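Local coordinates for protein lipid II:glycine glycyltransferase (Staphylococcus aureus, PDB 6SNR) that probably adds the first glycine of the pentaglycine interpeptide bridge to the lysine side chain of lipid II, taking it from glycyl-tRNA, at residues 300-308 and 322-333; 233-242 and 288-299. All coordinates share one frame; numbering follows the deposited sequence.

Contact 1: 300-308 and 322-333; sequences EGIYLSGAL and ASSNEFRDFLPN
Leu-304 packs into the turn that leads from the end of strand 315-323 to helix 332-347. Its CB rests on the proline ring, 3.8 Å from CB of Pro-332, with CG of the same ring close by. CG of Leu-304 is set beside the backbone N and opposite the carbonyl carbon (chi1 -61°), and from there the two methyls spread over the turn. CD1 lies near CB and the carbonyl O of Phe-327 and reaches CB of Phe-330; CD2 of Leu-304 comes within 3.8 Å of O of Glu-326 and 3.9 Å of CD2 of Phe-327. The Leu-304 and Phe-327 side chains cross at about a right angle. Ile-302, with CG1 trans to its own N (chi1 -172°), sends CD1 to the edge of the Phe-327 ring, 4.0 Å from CE2, while the carboxylate of Glu-326 flanks the same methyl.

The backbones belong to a beta hairpin, strands 302-312 and 315-323, in the mixed sheet that also holds strands 226-233 and 351-356 of this FemABX-family protein. Gly-306 and Ala-322 form an antiparallel hydrogen-bonded pair with two bonds, N of each to O of the other, both 2.9 Å long. Beyond the non-hydrogen-bonded pair Ser-305 and Ser-323, N of Ser-324 gives O of Leu-304 a nearly straight bond (165° at the hydrogen).

Ser-305 and Ser-323 turn to the same face of the sheet, where helix 332-347 begins. CB of Ser-305 meets ND2 of Asn-333 at 3.3 Å, and its OG sits 3.7 Å from CB of Pro-332. That hydroxyl is buried without a polar partner in the model. Strand 226-233 lies along the other edge of strand 302-312, away from strand 315-323, and Tyr-303 OH is hydrogen-bonded to Glu-182.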
loop_
_atom_site.group_PDB
_atom_site.type_symbol
_atom_site.label_atom_id
_atom_site.label_comp_id
_atom_site.label_asym_id
_atom_site.label_seq_id
_atom_site.Cartn_x
_atom_site.Cartn_y
_atom_site.Cartn_z
ATOM N N GLU A 300 15.284 -3.145 -24.634
ATOM C CA GLU A 300 15.566 -2.788 -23.258
ATOM C C GLU A 300 14.460 -3.315 -22.330
ATOM O O GLU A 300 14.177 -2.700 -21.317
ATOM C CB GLU A 300 15.660 -1.264 -23.139
ATOM N N GLY A 301 13.833 -4.436 -22.691
ATOM C CA GLY A 301 12.876 -5.118 -21.814
ATOM C C GLY A 301 11.471 -4.565 -21.859
ATOM O O GLY A 301 11.163 -3.628 -22.602
ATOM N N ILE A 302 10.605 -5.169 -21.053
ATOM C CA ILE A 302 9.220 -4.816 -21.018
ATOM C C ILE A 302 8.826 -4.769 -19.553
ATOM O O ILE A 302 9.237 -5.618 -18.760
ATOM C CB ILE A 302 8.339 -5.839 -21.774
ATOM C CG1 ILE A 302 6.889 -5.335 -21.884
ATOM C CG2 ILE A 302 8.377 -7.212 -21.127
ATOM C CD1 ILE A 302 5.891 -6.386 -22.328
ATOM N N TYR A 303 8.051 -3.755 -19.211
ATOM C CA TYR A 303 7.495 -3.659 -17.860
ATOM C C TYR A 303 6.147 -4.361 -17.801
ATOM O O TYR A 303 5.291 -4.148 -18.648
ATOM C CB TYR A 303 7.354 -2.190 -17.463
ATOM C CG TYR A 303 8.676 -1.546 -17.164
ATOM C CD1 TYR A 303 9.382 -1.847 -16.008
ATOM C CD2 TYR A 303 9.222 -0.609 -18.025
ATOM C CE1 TYR A 303 10.606 -1.267 -15.705
ATOM C CE2 TYR A 303 10.439 -0.011 -17.735
ATOM C CZ TYR A 303 11.138 -0.332 -16.590
ATOM O OH TYR A 303 12.364 0.269 -16.318
ATOM N N LEU A 304 5.978 -5.173 -16.753
ATOM C CA LEU A 304 4.826 -6.012 -16.547
ATOM C C LEU A 304 3.864 -5.564 -15.462
ATOM O O LEU A 304 2.665 -5.835 -15.534
ATOM C CB LEU A 304 5.323 -7.410 -16.137
ATOM C CG LEU A 304 6.200 -8.143 -17.167
ATOM C CD1 LEU A 304 6.461 -9.557 -16.691
ATOM C CD2 LEU A 304 5.565 -8.107 -18.538
ATOM N N SER A 305 4.398 -4.957 -14.407
ATOM C CA SER A 305 3.538 -4.502 -13.323
ATOM C C SER A 305 4.163 -3.294 -12.652
ATOM O O SER A 305 5.320 -2.988 -12.864
ATOM C CB SER A 305 3.270 -5.603 -12.310
ATOM O OG SER A 305 4.417 -5.999 -11.599
ATOM N N GLY A 306 3.395 -2.635 -11.800
ATOM C CA GLY A 306 3.896 -1.473 -11.066
ATOM C C GLY A 306 2.971 -1.157 -9.903
ATOM O O GLY A 306 1.808 -1.632 -9.851
ATOM N N ALA A 307 3.521 -0.421 -8.930
ATOM C CA ALA A 307 2.742 -0.035 -7.776
ATOM C C ALA A 307 3.312 1.179 -7.072
ATOM O O ALA A 307 4.504 1.461 -7.138
ATOM C CB ALA A 307 2.697 -1.190 -6.817
ATOM N N LEU A 308 2.421 1.878 -6.354
ATOM C CA LEU A 308 2.799 2.976 -5.482
ATOM C C LEU A 308 2.696 2.575 -4.012
ATOM O O LEU A 308 1.656 2.054 -3.592
ATOM C CB LEU A 308 1.887 4.143 -5.795
ATOM C CG LEU A 308 2.121 4.938 -7.082
ATOM C CD1 LEU A 308 0.958 5.907 -7.353
ATOM C CD2 LEU A 308 3.422 5.700 -7.018
ATOM N N ALA A 322 -0.889 -2.056 -10.688
ATOM C CA ALA A 322 -1.359 -2.262 -12.075
ATOM C C ALA A 322 -0.518 -3.323 -12.714
ATOM O O ALA A 322 0.640 -3.515 -12.322
ATOM C CB ALA A 322 -1.303 -0.971 -12.886
ATOM N N SER A 323 -1.080 -4.033 -13.698
ATOM C CA SER A 323 -0.276 -5.010 -14.423
ATOM C C SER A 323 -0.847 -5.240 -15.810
ATOM O O SER A 323 -2.050 -5.042 -16.010
ATOM C CB SER A 323 -0.204 -6.338 -13.651
ATOM O OG SER A 323 -1.495 -6.883 -13.428
ATOM N N SER A 324 0.031 -5.644 -16.725
ATOM C CA SER A 324 -0.338 -5.847 -18.134
ATOM C C SER A 324 -0.912 -7.228 -18.336
ATOM O O SER A 324 -0.914 -8.046 -17.434
ATOM C CB SER A 324 0.862 -5.674 -19.054
ATOM O OG SER A 324 1.801 -6.714 -18.884
ATOM N N ASN A 325 -1.426 -7.459 -19.542
ATOM C CA ASN A 325 -1.965 -8.757 -19.924
ATOM C C ASN A 325 -0.899 -9.748 -20.410
ATOM O O ASN A 325 -1.210 -10.915 -20.673
ATOM C CB ASN A 325 -3.029 -8.558 -21.029
ATOM C CG ASN A 325 -4.229 -7.742 -20.565
ATOM O OD1 ASN A 325 -4.642 -6.795 -21.229
ATOM N ND2 ASN A 325 -4.835 -8.148 -19.465
ATOM N N GLU A 326 0.352 -9.312 -20.525
ATOM C CA GLU A 326 1.408 -10.169 -21.069
ATOM C C GLU A 326 2.317 -10.795 -20.010
ATOM O O GLU A 326 2.500 -10.252 -18.922
ATOM C CB GLU A 326 2.283 -9.375 -22.015
ATOM C CG GLU A 326 1.560 -8.752 -23.187
ATOM C CD GLU A 326 2.527 -7.954 -24.021
ATOM O OE1 GLU A 326 2.468 -6.712 -23.957
ATOM O OE2 GLU A 326 3.373 -8.577 -24.697
ATOM N N PHE A 327 2.883 -11.943 -20.363
ATOM C CA PHE A 327 3.882 -12.644 -19.559
ATOM C C PHE A 327 3.450 -12.899 -18.105
ATOM O O PHE A 327 4.297 -12.906 -17.197
ATOM C CB PHE A 327 5.229 -11.929 -19.634
ATOM C CG PHE A 327 5.726 -11.737 -21.033
ATOM C CD1 PHE A 327 6.251 -12.812 -21.742
ATOM C CD2 PHE A 327 5.654 -10.496 -21.650
ATOM C CE1 PHE A 327 6.691 -12.650 -23.047
ATOM C CE2 PHE A 327 6.096 -10.330 -22.962
ATOM C CZ PHE A 327 6.627 -11.410 -23.646
ATOM N N ARG A 328 2.158 -13.196 -17.924
ATOM C CA ARG A 328 1.544 -13.416 -16.595
ATOM C C ARG A 328 2.187 -14.588 -15.857
ATOM O O ARG A 328 2.215 -14.603 -14.631
ATOM C CB ARG A 328 0.033 -13.676 -16.691
ATOM C CG ARG A 328 -0.833 -12.583 -17.315
ATOM C CD ARG A 328 -2.258 -13.083 -17.607
ATOM N NE ARG A 328 -2.232 -14.283 -18.451
ATOM C CZ ARG A 328 -3.296 -14.905 -18.958
ATOM N NH1 ARG A 328 -3.119 -15.991 -19.708
ATOM N NH2 ARG A 328 -4.528 -14.459 -18.732
ATOM N N ASP A 329 2.689 -15.579 -16.598
ATOM C CA ASP A 329 3.375 -16.739 -16.002
ATOM C C ASP A 329 4.674 -16.417 -15.267
ATOM O O ASP A 329 5.172 -17.231 -14.501
ATOM C CB ASP A 329 3.641 -17.818 -17.077
ATOM C CG ASP A 329 2.428 -18.667 -17.376
ATOM O OD1 ASP A 329 1.302 -18.284 -16.982
ATOM O OD2 ASP A 329 2.608 -19.743 -18.014
ATOM N N PHE A 330 5.201 -15.203 -15.429
ATOM C CA PHE A 330 6.336 -14.781 -14.656
ATOM C C PHE A 330 5.913 -14.296 -13.266
ATOM O O PHE A 330 6.765 -13.978 -12.477
ATOM C CB PHE A 330 7.065 -13.651 -15.393
ATOM C CG PHE A 330 8.007 -14.141 -16.461
ATOM C CD1 PHE A 330 7.526 -14.501 -17.705
ATOM C CD2 PHE A 330 9.364 -14.285 -16.186
ATOM C CE1 PHE A 330 8.396 -14.987 -18.679
ATOM C CE2 PHE A 330 10.235 -14.765 -17.157
ATOM C CZ PHE A 330 9.737 -15.098 -18.409
ATOM N N LEU A 331 4.614 -14.259 -13.004
ATOM C CA LEU A 331 4.058 -13.849 -11.691
ATOM C C LEU A 331 4.648 -12.532 -11.193
ATOM O O LEU A 331 5.091 -12.433 -10.044
ATOM C CB LEU A 331 4.239 -14.952 -10.658
ATOM C CG LEU A 331 3.656 -16.301 -11.140
ATOM C CD1 LEU A 331 4.284 -17.439 -10.357
ATOM C CD2 LEU A 331 2.140 -16.290 -11.028
ATOM N N PRO A 332 4.654 -11.502 -12.051
ATOM C CA PRO A 332 5.265 -10.222 -11.659
ATOM C C PRO A 332 4.649 -9.554 -10.428
ATOM O O PRO A 332 5.418 -9.010 -9.640
ATOM C CB PRO A 332 5.113 -9.367 -12.904
ATOM C CG PRO A 332 3.857 -9.863 -13.507
ATOM C CD PRO A 332 3.923 -11.374 -13.324
ATOM N N ASN A 333 3.330 -9.613 -10.263
ATOM C CA ASN A 333 2.669 -9.000 -9.077
ATOM C C ASN A 333 3.117 -9.655 -7.780
ATOM O O ASN A 333 3.288 -8.993 -6.765
ATOM C CB ASN A 333 1.146 -9.080 -9.203
ATOM C CG ASN A 333 0.614 -8.269 -10.387
ATOM O OD1 ASN A 333 -0.124 -8.765 -11.232
ATOM N ND2 ASN A 333 0.986 -7.018 -10.439
#

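Contact 2: 233-242 and 288-299; sequences LDPKENIAKV and KRDLEALEKEHP
Ile-239 enters helix 267-297 as a knob in a hole formed by Lys-288, Leu-291, Glu-292 and Glu-295. Its CG1 lies against CB of Leu-291 at 3.5 Å, the two side chains lying alongside, pointing opposite ways, and CD1 of Ile-239 reaches OE1 of Glu-295, 3.7 Å away. One turn earlier, Pro-235 presses CB to within 3.5 Å of the carbonyl O of Leu-291, and its CG meets CG of Leu-294. From the same helix as Ile-239, CG2 of Val-242 and CB of Asn-238 approach CD1 of Leu-291.

NZ of Lys-236 probably pairs with the carboxylate of Glu-295, though the modelled position of OE2 is doubtful, and makes a weak hydrogen bond to O of Pro-299. Asp-234 is the N-cap of helix 235-262: its OD2 accepts from N of Glu-237 at 3.1 Å. Further out, ND2 of Asn-238 is bonded to Gly-178 O, and Arg-289 grips Glu-292 side-on, NE to OE1 and NH2 to OE2.

The short axes of 235-242 and 288-297 come within 9.2 Å and run nearly antiparallel, at 162°, with a knob-into-hole contact, as in an antiparallel coiled-coil hairpin; here it is the base of the long helical arm.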
loop_
_atom_site.group_PDB
_atom_site.type_symbol
_atom_site.label_atom_id
_atom_site.label_comp_id
_atom_site.label_asym_id
_atom_site.label_seq_id
_atom_site.Cartn_x
_atom_site.Cartn_y
_atom_site.Cartn_z
ATOM N N LEU A 233 10.828 -7.482 -17.280
ATOM C CA LEU A 233 11.361 -8.720 -17.840
ATOM C C LEU A 233 12.395 -8.242 -18.848
ATOM O O LEU A 233 12.027 -7.554 -19.800
ATOM C CB LEU A 233 10.263 -9.497 -18.539
ATOM C CG LEU A 233 10.755 -10.688 -19.405
ATOM C CD1 LEU A 233 11.609 -11.635 -18.556
ATOM C CD2 LEU A 233 9.565 -11.422 -19.999
ATOM N N ASP A 234 13.665 -8.534 -18.599
ATOM C CA ASP A 234 14.742 -8.044 -19.457
ATOM C C ASP A 234 15.406 -9.226 -20.162
ATOM O O ASP A 234 16.102 -10.011 -19.516
ATOM C CB ASP A 234 15.822 -7.312 -18.685
ATOM C CG ASP A 234 16.767 -6.576 -19.611
ATOM O OD1 ASP A 234 16.326 -5.591 -20.247
ATOM O OD2 ASP A 234 17.927 -7.004 -19.761
ATOM N N PRO A 235 15.212 -9.323 -21.474
ATOM C CA PRO A 235 15.791 -10.470 -22.214
ATOM C C PRO A 235 17.296 -10.596 -22.127
ATOM O O PRO A 235 17.792 -11.708 -21.993
ATOM C CB PRO A 235 15.402 -10.185 -23.656
ATOM C CG PRO A 235 14.178 -9.367 -23.574
ATOM C CD PRO A 235 14.291 -8.544 -22.313
ATOM N N LYS A 236 18.046 -9.495 -22.221
ATOM C CA LYS A 236 19.515 -9.587 -22.136
ATOM C C LYS A 236 19.996 -10.165 -20.825
ATOM O O LYS A 236 20.908 -11.002 -20.795
ATOM C CB LYS A 236 20.170 -8.219 -22.296
ATOM C CG LYS A 236 20.303 -7.753 -23.717
ATOM C CD LYS A 236 21.194 -6.522 -23.800
ATOM C CE LYS A 236 21.140 -5.874 -25.176
ATOM N NZ LYS A 236 19.753 -5.514 -25.606
ATOM N N GLU A 237 19.413 -9.701 -19.719
ATOM C CA GLU A 237 19.819 -10.200 -18.429
ATOM C C GLU A 237 19.559 -11.705 -18.348
ATOM O O GLU A 237 20.391 -12.458 -17.843
ATOM C CB GLU A 237 19.065 -9.501 -17.292
ATOM C CG GLU A 237 19.442 -8.040 -17.043
ATOM C CD GLU A 237 18.883 -7.533 -15.714
ATOM O OE1 GLU A 237 17.848 -8.057 -15.251
ATOM O OE2 GLU A 237 19.483 -6.627 -15.113
ATOM N N ASN A 238 18.410 -12.124 -18.850
ATOM C CA ASN A 238 17.997 -13.526 -18.730
ATOM C C ASN A 238 18.832 -14.427 -19.612
ATOM O O ASN A 238 19.163 -15.538 -19.191
ATOM C CB ASN A 238 16.536 -13.707 -19.025
ATOM C CG ASN A 238 15.652 -13.087 -17.961
ATOM O OD1 ASN A 238 16.091 -12.220 -17.194
ATOM N ND2 ASN A 238 14.430 -13.548 -17.892
ATOM N N ILE A 239 19.185 -13.921 -20.787
ATOM C CA ILE A 239 20.135 -14.607 -21.699
ATOM C C ILE A 239 21.493 -14.823 -21.000
ATOM O O ILE A 239 22.065 -15.911 -21.038
ATOM C CB ILE A 239 20.275 -13.857 -23.059
ATOM C CG1 ILE A 239 18.945 -13.964 -23.841
ATOM C CG2 ILE A 239 21.485 -14.397 -23.854
ATOM C CD1 ILE A 239 18.768 -13.075 -25.060
ATOM N N ALA A 240 22.001 -13.807 -20.306
ATOM C CA ALA A 240 23.214 -13.990 -19.512
ATOM C C ALA A 240 23.080 -15.072 -18.460
ATOM O O ALA A 240 24.013 -15.847 -18.250
ATOM C CB ALA A 240 23.625 -12.663 -18.869
ATOM N N LYS A 241 21.932 -15.119 -17.773
ATOM C CA LYS A 241 21.652 -16.156 -16.807
ATOM C C LYS A 241 21.673 -17.540 -17.515
ATOM O O LYS A 241 22.189 -18.480 -16.951
ATOM C CB LYS A 241 20.290 -15.906 -16.143
ATOM C CG LYS A 241 19.795 -16.936 -15.134
ATOM C CD LYS A 241 18.482 -16.518 -14.446
ATOM C CE LYS A 241 17.328 -16.292 -15.439
ATOM N NZ LYS A 241 15.965 -16.644 -14.931
ATOM N N VAL A 242 21.079 -17.638 -18.706
ATOM C CA VAL A 242 21.020 -18.930 -19.414
ATOM C C VAL A 242 22.435 -19.363 -19.799
ATOM O O VAL A 242 22.790 -20.508 -19.614
ATOM C CB VAL A 242 20.074 -18.882 -20.632
ATOM C CG1 VAL A 242 20.210 -20.161 -21.484
ATOM C CG2 VAL A 242 18.640 -18.706 -20.180
ATOM N N LYS A 288 17.019 -19.696 -24.997
ATOM C CA LYS A 288 17.883 -18.621 -25.449
ATOM C C LYS A 288 17.341 -18.059 -26.762
ATOM O O LYS A 288 17.203 -16.844 -26.925
ATOM C CB LYS A 288 19.317 -19.109 -25.614
ATOM C CG LYS A 288 20.300 -18.038 -25.987
ATOM C CD LYS A 288 21.730 -18.484 -25.664
ATOM C CE LYS A 288 22.738 -17.623 -26.415
ATOM N NZ LYS A 288 24.122 -18.078 -26.149
ATOM N N ARG A 289 16.932 -18.944 -27.673
ATOM C CA ARG A 289 16.311 -18.503 -28.930
ATOM C C ARG A 289 15.046 -17.653 -28.693
ATOM O O ARG A 289 14.829 -16.654 -29.366
ATOM C CB ARG A 289 15.922 -19.685 -29.844
ATOM C CG ARG A 289 17.084 -20.519 -30.383
ATOM C CD ARG A 289 17.928 -19.775 -31.403
ATOM N NE ARG A 289 18.985 -18.975 -30.775
ATOM C CZ ARG A 289 20.102 -19.474 -30.244
ATOM N NH1 ARG A 289 20.327 -20.787 -30.244
ATOM N NH2 ARG A 289 21.002 -18.654 -29.678
ATOM N N ASP A 290 14.208 -18.105 -27.775
ATOM C CA ASP A 290 12.923 -17.434 -27.496
ATOM C C ASP A 290 13.196 -16.045 -26.896
ATOM O O ASP A 290 12.544 -15.055 -27.285
ATOM C CB ASP A 290 12.053 -18.271 -26.551
ATOM C CG ASP A 290 11.651 -19.630 -27.117
ATOM O OD1 ASP A 290 11.723 -19.855 -28.340
ATOM O OD2 ASP A 290 11.174 -20.462 -26.312
ATOM N N LEU A 291 14.189 -15.975 -26.010
ATOM C CA LEU A 291 14.614 -14.690 -25.387
ATOM C C LEU A 291 15.237 -13.735 -26.392
ATOM O O LEU A 291 15.066 -12.516 -26.291
ATOM C CB LEU A 291 15.581 -14.919 -24.234
ATOM C CG LEU A 291 14.942 -15.563 -23.013
ATOM C CD1 LEU A 291 16.002 -16.105 -22.086
ATOM C CD2 LEU A 291 14.034 -14.548 -22.310
ATOM N N GLU A 292 15.985 -14.277 -27.361
ATOM C CA GLU A 292 16.466 -13.477 -28.456
ATOM C C GLU A 292 15.381 -12.850 -29.293
ATOM O O GLU A 292 15.556 -11.684 -29.704
ATOM C CB GLU A 292 17.372 -14.313 -29.388
ATOM C CG GLU A 292 18.740 -14.548 -28.812
ATOM C CD GLU A 292 19.538 -15.642 -29.525
ATOM O OE1 GLU A 292 19.010 -16.267 -30.467
ATOM O OE2 GLU A 292 20.696 -15.868 -29.135
ATOM N N ALA A 293 14.295 -13.599 -29.548
ATOM C CA ALA A 293 13.111 -13.142 -30.274
ATOM C C ALA A 293 12.497 -11.998 -29.492
ATOM O O ALA A 293 12.203 -10.949 -30.035
ATOM C CB ALA A 293 12.095 -14.272 -30.452
ATOM N N LEU A 294 12.383 -12.198 -28.191
ATOM C CA LEU A 294 11.847 -11.135 -27.325
ATOM C C LEU A 294 12.734 -9.910 -27.298
ATOM O O LEU A 294 12.241 -8.777 -27.284
ATOM C CB LEU A 294 11.627 -11.653 -25.920
ATOM C CG LEU A 294 10.926 -10.680 -24.982
ATOM C CD1 LEU A 294 9.525 -10.376 -25.470
ATOM C CD2 LEU A 294 10.913 -11.283 -23.581
ATOM N N GLU A 295 14.038 -10.104 -27.260
ATOM C CA GLU A 295 14.951 -9.001 -27.279
ATOM C C GLU A 295 14.775 -8.151 -28.538
ATOM O O GLU A 295 14.878 -6.928 -28.468
ATOM C CB GLU A 295 16.376 -9.500 -27.152
ATOM C CG GLU A 295 17.385 -8.406 -26.871
ATOM C CD GLU A 295 18.811 -8.939 -26.834
ATOM O OE1 GLU A 295 19.058 -10.099 -27.266
ATOM O OE2 GLU A 295 19.688 -8.187 -26.395
ATOM N N LYS A 296 14.491 -8.791 -29.679
ATOM C CA LYS A 296 14.295 -8.050 -30.939
ATOM C C LYS A 296 13.068 -7.122 -30.866
ATOM O O LYS A 296 13.101 -5.992 -31.355
ATOM C CB LYS A 296 14.151 -9.020 -32.129
ATOM N N GLU A 297 12.000 -7.617 -30.254
ATOM C CA GLU A 297 10.807 -6.824 -29.966
ATOM C C GLU A 297 11.066 -5.755 -28.905
ATOM O O GLU A 297 10.771 -4.574 -29.111
ATOM C CB GLU A 297 9.661 -7.725 -29.498
ATOM C CG GLU A 297 8.843 -8.347 -30.619
ATOM C CD GLU A 297 8.002 -7.319 -31.355
ATOM O OE1 GLU A 297 7.102 -6.711 -30.726
ATOM O OE2 GLU A 297 8.249 -7.111 -32.562
ATOM N N HIS A 298 11.613 -6.163 -27.770
ATOM C CA HIS A 298 11.806 -5.245 -26.652
ATOM C C HIS A 298 13.267 -5.189 -26.210
ATOM O O HIS A 298 13.630 -5.810 -25.216
ATOM C CB HIS A 298 10.906 -5.680 -25.500
ATOM C CG HIS A 298 9.447 -5.639 -25.829
ATOM N ND1 HIS A 298 8.721 -6.768 -26.140
ATOM C CD2 HIS A 298 8.577 -4.604 -25.895
ATOM C CE1 HIS A 298 7.466 -6.433 -26.381
ATOM N NE2 HIS A 298 7.350 -5.127 -26.232
ATOM N N PRO A 299 14.116 -4.430 -26.942
ATOM C CA PRO A 299 15.579 -4.370 -26.710
ATOM C C PRO A 299 16.022 -4.027 -25.296
ATOM O O PRO A 299 17.014 -4.568 -24.816
ATOM C CB PRO A 299 16.067 -3.298 -27.700
ATOM C CG PRO A 299 15.019 -3.232 -28.741
ATOM C CD PRO A 299 13.715 -3.635 -28.118
#

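In the fold
From the N terminus, the chain completes strand 226-233 and enters helix 235-262, which runs out along the arm; helix 267-297 brings it back. Contact 2 closes this long excursion at its base, across 45 intervening residues. The chain then passes through a short loop into strand 302-312, and contact 1 closes the much shorter hairpin loop formed with strand 315-323. The loops follow in series, neither nested nor crossed. Their centres lie 16 Å apart, and they touch: Ile-302 O probably accepts a hydrogen bond from Leu-233 N, and Phe-327 packs on Leu-294. Thus the base of the helical arm is joined to the sheet and to the turn before helix 332-347.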